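Long-range contacts in putative low molecular weight protein-tyrosine-phosphatase slr0328 (Synechocystis sp., PDB 5O7B), which catalyses the hydrolysis of phosphotyrosine in proteins, releasing phosphate and restoring tyrosine: residues D50-S56 and R81-Q84; L97-G101 and E134-D137. All coordinates share one frame. Residues are numbered along the deposited sequence.

Contact 1 of 2, residues D50-S56 and R81-Q84; sequences DSAGTSS and RARQ
The Arg83 side chain lies across Ala52, one face of its guanidinium covering the methyl group, with Ala52 CB 3.8 Å from Arg83 NH1. The contact belongs to the low molecular weight phosphotyrosine phosphatase fold: strand 50-53 runs parallel to strand 17-20, which ends at Cys20, the nucleophile by similarity, and the loop 81-84 crosses its C-terminal end. Residues 50-53 are fully extended (phi -135° to -160°, psi 151° to 177°). Thr54 then turns the chain with phi/psi -72°/-31°. Arg83, itself extended at -145°/150°, pairs with Ala52 at a CA-CA distance of 5.1 Å, and Gln84 with Gly53 at 4.6 Å, so the register advances in the same sense along both segments. One backbone hydrogen bond joins them, Gly53 N to Arg83 O at 2.8 Å. The same carbonyl oxygen receives a CA-H...O contact from Ala52 CA at 3.2 Å.

Arg83 takes chi1 p, then chi2 and chi3 t, which carries the guanidinium back along the strand to Asp50. There, Asp50 (chi1 t) presents OD2 to the guanidinium edge in a salt bridge, 2.9 Å from Arg83 NH2 and 3.2 Å from Arg83 NE. Asp89 forms a second salt bridge with Arg83. The Ser51 CA-CB bond points away from the loop, and its OG is hydrogen-bonded to Glu31 OE1 and to Asn23 ND2, while Asn23 OD1 accepts Arg83 N, tying both segments to the loop after Cys20. Beyond the turn, Ser56 CB lies 3.5 Å from Gln84 CB, while Gln84 CA sends a CA-H...O contact of 3.2 Å to Gly53 O.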
# COMPACT_ATOMS: atom_id res chain seq x y z
N ASP A 50 -7.54 6.40 1.12
CA ASP A 50 -6.52 7.29 0.56
C ASP A 50 -5.17 6.70 0.94
O ASP A 50 -5.07 5.77 1.74
CB ASP A 50 -6.68 8.73 1.07
CG ASP A 50 -5.84 9.73 0.28
OD1 ASP A 50 -5.34 9.39 -0.81
OD2 ASP A 50 -5.67 10.88 0.76
N SER A 51 -4.11 7.25 0.34
CA SER A 51 -2.76 6.82 0.65
C SER A 51 -1.86 8.05 0.67
O SER A 51 -2.16 9.08 0.08
CB SER A 51 -2.24 5.79 -0.37
OG SER A 51 -2.08 6.33 -1.67
N ALA A 52 -0.74 7.90 1.38
CA ALA A 52 0.23 8.98 1.54
C ALA A 52 1.56 8.36 1.95
O ALA A 52 1.66 7.14 2.15
CB ALA A 52 -0.25 10.01 2.57
N GLY A 53 2.58 9.19 2.08
CA GLY A 53 3.93 8.71 2.31
C GLY A 53 4.62 9.50 3.40
O GLY A 53 4.35 10.68 3.61
N THR A 54 5.55 8.82 4.09
CA THR A 54 6.32 9.49 5.13
C THR A 54 7.33 10.47 4.54
O THR A 54 7.64 11.48 5.18
CB THR A 54 7.03 8.46 6.01
OG1 THR A 54 8.02 7.75 5.25
CG2 THR A 54 6.03 7.46 6.56
N SER A 55 7.86 10.19 3.35
CA SER A 55 8.79 11.08 2.65
C SER A 55 8.04 11.85 1.57
O SER A 55 7.16 11.30 0.91
CB SER A 55 9.95 10.29 2.03
OG SER A 55 11.01 11.11 1.52
N SER A 56 8.37 13.13 1.42
CA SER A 56 7.75 13.96 0.39
C SER A 56 8.62 14.07 -0.86
O SER A 56 8.36 14.94 -1.69
CB SER A 56 7.44 15.36 0.93
OG SER A 56 8.62 16.02 1.35
N ARG A 81 -1.57 10.15 -7.10
CA ARG A 81 -0.51 11.15 -7.04
C ARG A 81 0.15 11.12 -5.67
O ARG A 81 -0.52 11.30 -4.66
CB ARG A 81 -1.06 12.55 -7.32
CG ARG A 81 -1.60 12.74 -8.73
CD ARG A 81 -0.86 11.83 -9.70
NE ARG A 81 -1.59 11.65 -10.95
N ALA A 82 1.47 10.89 -5.64
CA ALA A 82 2.16 10.79 -4.36
C ALA A 82 1.96 12.06 -3.54
O ALA A 82 2.06 13.18 -4.06
CB ALA A 82 3.66 10.53 -4.56
N ARG A 83 1.69 11.88 -2.26
CA ARG A 83 1.57 12.99 -1.34
C ARG A 83 2.11 12.56 0.02
O ARG A 83 2.05 11.38 0.37
CB ARG A 83 0.13 13.51 -1.22
CG ARG A 83 -0.84 12.62 -0.45
CD ARG A 83 -2.03 13.45 0.03
NE ARG A 83 -2.97 12.67 0.82
CZ ARG A 83 -2.97 12.64 2.15
NH1 ARG A 83 -2.06 13.33 2.82
NH2 ARG A 83 -3.86 11.90 2.80
N GLN A 84 2.64 13.53 0.75
CA GLN A 84 3.29 13.29 2.03
C GLN A 84 2.26 13.23 3.13
O GLN A 84 1.26 13.96 3.10
CB GLN A 84 4.31 14.40 2.30
CG GLN A 84 3.75 15.82 2.21
CD GLN A 84 3.45 16.24 0.79
OE1 GLN A 84 3.15 15.41 -0.06
NE2 GLN A 84 3.51 17.55 0.53

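Contact 2 of 2, residues L97-G101 and E134-D137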
# COMPACT_ATOMS: atom_id res chain seq x y z
N LEU A 97 -2.78 2.66 8.20
CA LEU A 97 -2.19 1.33 8.05
C LEU A 97 -0.82 1.46 7.36
O LEU A 97 -0.71 1.95 6.23
CB LEU A 97 -3.17 0.42 7.29
CG LEU A 97 -4.51 0.44 8.06
CD1 LEU A 97 -5.73 0.94 7.27
CD2 LEU A 97 -4.85 -0.87 8.77
N ALA A 98 0.24 1.04 8.07
CA ALA A 98 1.61 1.18 7.61
C ALA A 98 2.06 -0.05 6.84
O ALA A 98 1.69 -1.18 7.17
CB ALA A 98 2.55 1.43 8.78
N MET A 99 2.89 0.18 5.82
CA MET A 99 3.27 -0.92 4.93
C MET A 99 4.40 -1.76 5.51
O MET A 99 4.42 -2.98 5.32
CB MET A 99 3.68 -0.38 3.55
CG MET A 99 2.54 0.16 2.69
SD MET A 99 1.11 -0.93 2.52
CE MET A 99 -0.10 -0.03 3.50
N ASP A 100 5.35 -1.13 6.21
CA ASP A 100 6.43 -1.86 6.88
C ASP A 100 6.70 -1.25 8.26
O ASP A 100 6.07 -0.26 8.66
CB ASP A 100 7.70 -1.91 6.02
CG ASP A 100 8.37 -0.55 5.84
OD1 ASP A 100 8.21 0.37 6.68
OD2 ASP A 100 9.09 -0.40 4.82
N GLY A 101 7.67 -1.84 8.96
CA GLY A 101 7.97 -1.41 10.32
C GLY A 101 8.49 0.02 10.39
O GLY A 101 8.15 0.77 11.31
N GLU A 134 6.22 -7.69 6.90
CA GLU A 134 6.10 -6.41 6.21
C GLU A 134 5.54 -6.56 4.80
O GLU A 134 5.50 -7.66 4.24
CB GLU A 134 7.46 -5.71 6.16
CG GLU A 134 8.41 -6.35 5.16
CD GLU A 134 9.69 -5.57 4.99
OE1 GLU A 134 9.92 -4.62 5.77
OE2 GLU A 134 10.47 -5.91 4.07
N VAL A 135 5.08 -5.45 4.23
CA VAL A 135 4.87 -5.35 2.79
C VAL A 135 6.18 -4.86 2.17
O VAL A 135 6.53 -3.68 2.37
CB VAL A 135 3.70 -4.42 2.45
CG1 VAL A 135 3.52 -4.30 0.95
CG2 VAL A 135 2.41 -4.92 3.11
N PRO A 136 6.92 -5.71 1.46
CA PRO A 136 8.32 -5.40 1.17
C PRO A 136 8.46 -4.34 0.10
O PRO A 136 7.66 -4.27 -0.85
CB PRO A 136 8.88 -6.75 0.68
CG PRO A 136 7.69 -7.68 0.55
CD PRO A 136 6.45 -6.88 0.71
N ASP A 137 9.51 -3.53 0.23
CA ASP A 137 9.78 -2.48 -0.74
C ASP A 137 10.17 -3.10 -2.08
O ASP A 137 11.06 -3.94 -2.16
CB ASP A 137 10.88 -1.54 -0.24
CG ASP A 137 11.02 -0.30 -1.10
OD1 ASP A 137 10.43 -0.25 -2.20
OD2 ASP A 137 11.74 0.64 -0.68
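From Leu97 the first segment runs beside strand 17-20, its backbone hydrogen-bonded to Leu17 and Val19, and delivers Met99 and Asp100 to the active-site end of the low molecular weight phosphotyrosine phosphatase fold. There it meets 134-137, the loop that carries Asp137, the proton donor by similarity. Neither segment is regular helix or strand, and the 209 Å² they bury is centred on two residue pairs: Met99 with Val135 (CA-CA 5.2 Å) and Asp100 with Glu134 (4.6 Å).

Met99 turns out of the extended path of Ala98, with phi/psi -81°/-37°. Its carbonyl faces the loop: Met99 O accepts Val135 N at 2.8 Å, with an N-H...O angle of 161°, the one hydrogen bond between the segments. Beside it the apolar side chains meet, Met99 CB 4.2 Å from Val135 CB. With chi1 and chi2 both m, Met99 SD also stays 4.2 Å from Val135 CG2, while CE leads away; the side chain touches Cys20 and Ala30 as well, whereas Val135 also packs on Cys124 and on Val149 of helix 143-156.

Asp100 occupies the N-cap of helix 101-104. With chi1 p, its OD1 accepts Asn103 N, three residues on, and its OD2 forms a salt bridge with Arg26, an active-site residue by similarity. Val135 O accepts a hydrogen bond from Arg26 too, so one arginine joins both segments. Gly101 then begins the helix. Glu134 supplies no compensating charge: its OE1 stands 4.4 Å from Asp100 OD2, and the closest approach of the pair is Asp100 CB to Glu134 OE1 at 3.5 Å.

In the fold
Both segments of contact 1 precede those of contact 2 in the sequence, and the two contacts do not touch: their centres are 14 Å apart and their nearest atoms about 7 Å. Strand 17-20 connects them, since its backbone bonds to residues of 50-56 through Phe18 and to 97-101 through Val19. Distances place both beside the P-loop, Cys20 to Arg26, whose catalytic roles are assigned by similarity. Gly53 of contact 1 lies about 5 Å from the side chain of Cys20 and about 9 Å from that of Arg26. Contact 2 is nearer: the Met99 side chain is about 4 Å from that of Cys20, and the Asp100 side chain about 3 Å from that of Arg26, consistent with a direct part in positioning this arginine.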